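Local coordinates for probable glucarate dehydratase (Mycobacterium smegmatis str. MC2 155, PDB 3VDG), which probably dehydrates glucarate or a related acid sugar, as a metal-dependent member of the enolase superfamily, at residues A59-D64 with G73-D78. Residues are numbered along the deposited sequence; the frame is centred on the assembly and turned at random.
Sequences AVIQLD and GETYAD
Ala59 and Ile61 pair in antiparallel fashion with Thr75 and Gly73, each pair joined by two backbone hydrogen bonds (2.9 Å from Ile61 N to Gly73 O), while Val60 and Glu74 between them form a non-hydrogen-bonded pair. Ala59 O also receives a CA-H...O contact from Glu74 CA at 3.4 Å.

Ala59, Ile61 and Thr75 share one face. The Ile61 CG1 branch lies beside its own backbone N, anti to the carbonyl carbon (chi1 -79°), and carries CD1 across to Thr75 CG2 at 3.8 Å. Gly73, paired directly with Ile61, suits its place by having no side chain on this face, which leaves the branched isoleucine room to lie close over the glycine backbone, Ile61 CB 3.8 Å from Gly73 O. The two strands form the hairpin of the three-stranded antiparallel sheet in the N-terminal capping domain of the enolase fold, and helix 131-151 packs on this face through Pro138. Threonine suits its place by splitting its roles: CG2 joins the apolar patch, and OG1 hydrogen-bonds to His81.

Past Thr75 the chain swings round the end of the pairing, and small Ala59 fits inside the bend, its CB 3.3 Å from Tyr76 O and 4.2 Å from Ala77 CB. That buried Tyr76 carbonyl oxygen has no hydrogen-bond partner in the model. On the opposite face, Glu74 runs extended, CG anti to the backbone N (chi1 180°), and this length lets a buried acid reach its donors: OE2 takes both the salt bridge from Arg58 NE and the Leu348 N-H, OE1 the Ser351 N-H.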
# COMPACT_ATOMS: atom_id res chain seq x y z
N ALA A 59 11.72 -22.36 -9.28
CA ALA A 59 12.56 -22.61 -8.10
C ALA A 59 11.64 -22.57 -6.89
O ALA A 59 10.84 -21.65 -6.73
CB ALA A 59 13.67 -21.58 -7.99
N VAL A 60 11.72 -23.60 -6.07
CA VAL A 60 10.95 -23.67 -4.82
C VAL A 60 11.84 -23.19 -3.69
O VAL A 60 12.99 -23.66 -3.54
CB VAL A 60 10.50 -25.11 -4.55
CG1 VAL A 60 9.95 -25.24 -3.13
CG2 VAL A 60 9.46 -25.53 -5.59
N ILE A 61 11.32 -22.24 -2.92
CA ILE A 61 12.01 -21.74 -1.73
C ILE A 61 11.37 -22.37 -0.50
O ILE A 61 10.16 -22.30 -0.32
CB ILE A 61 11.94 -20.20 -1.58
CG1 ILE A 61 12.97 -19.51 -2.48
CG2 ILE A 61 12.28 -19.77 -0.15
CD1 ILE A 61 12.65 -19.60 -3.95
N GLN A 62 12.21 -22.99 0.33
CA GLN A 62 11.77 -23.45 1.65
C GLN A 62 12.56 -22.60 2.62
O GLN A 62 13.79 -22.66 2.68
CB GLN A 62 12.07 -24.94 1.84
CG GLN A 62 11.03 -25.86 1.22
CD GLN A 62 11.50 -27.31 1.16
OE1 GLN A 62 12.49 -27.62 0.51
NE2 GLN A 62 10.77 -28.20 1.83
N LEU A 63 11.85 -21.74 3.35
CA LEU A 63 12.52 -20.76 4.20
C LEU A 63 12.41 -21.28 5.63
O LEU A 63 11.31 -21.40 6.16
CB LEU A 63 11.83 -19.39 4.06
CG LEU A 63 12.44 -18.29 4.93
CD1 LEU A 63 13.81 -17.92 4.38
CD2 LEU A 63 11.56 -17.04 4.99
N ASP A 64 13.55 -21.61 6.22
CA ASP A 64 13.61 -22.26 7.54
C ASP A 64 13.84 -21.26 8.67
O ASP A 64 14.57 -20.28 8.49
CB ASP A 64 14.72 -23.31 7.52
CG ASP A 64 14.47 -24.40 6.47
OD1 ASP A 64 13.33 -24.88 6.39
OD2 ASP A 64 15.41 -24.76 5.74
N GLY A 73 7.88 -20.38 -0.94
CA GLY A 73 7.75 -19.37 -1.99
C GLY A 73 8.10 -20.07 -3.30
O GLY A 73 8.66 -21.18 -3.29
N GLU A 74 7.82 -19.41 -4.42
CA GLU A 74 8.06 -20.02 -5.74
C GLU A 74 8.39 -18.90 -6.70
O GLU A 74 7.77 -17.83 -6.66
CB GLU A 74 6.82 -20.77 -6.23
CG GLU A 74 6.97 -21.44 -7.60
CD GLU A 74 5.66 -22.01 -8.13
OE1 GLU A 74 4.80 -22.43 -7.32
OE2 GLU A 74 5.48 -22.06 -9.36
N THR A 75 9.37 -19.15 -7.57
CA THR A 75 9.83 -18.11 -8.49
C THR A 75 10.41 -18.76 -9.75
O THR A 75 10.29 -19.98 -9.94
CB THR A 75 10.88 -17.23 -7.75
OG1 THR A 75 11.33 -16.17 -8.60
CG2 THR A 75 12.06 -18.07 -7.34
N TYR A 76 11.03 -17.96 -10.60
CA TYR A 76 11.69 -18.47 -11.82
C TYR A 76 12.94 -19.28 -11.47
O TYR A 76 13.40 -19.26 -10.33
CB TYR A 76 12.08 -17.28 -12.73
CG TYR A 76 11.00 -16.20 -12.76
CD1 TYR A 76 9.81 -16.42 -13.45
CD2 TYR A 76 11.17 -15.00 -12.07
CE1 TYR A 76 8.79 -15.45 -13.46
CE2 TYR A 76 10.16 -14.03 -12.06
CZ TYR A 76 8.98 -14.26 -12.76
OH TYR A 76 7.97 -13.31 -12.77
N ALA A 77 13.52 -19.97 -12.46
CA ALA A 77 14.72 -20.78 -12.21
C ALA A 77 15.85 -20.59 -13.20
O ALA A 77 16.73 -21.45 -13.30
CB ALA A 77 14.36 -22.25 -12.12
N ASP A 78 15.87 -19.48 -13.93
CA ASP A 78 17.03 -19.20 -14.78
C ASP A 78 18.33 -19.21 -13.97
O ASP A 78 18.33 -18.88 -12.80
CB ASP A 78 16.88 -17.86 -15.51
CG ASP A 78 15.83 -17.89 -16.62
OD1 ASP A 78 15.04 -18.86 -16.73
OD2 ASP A 78 15.78 -16.91 -17.41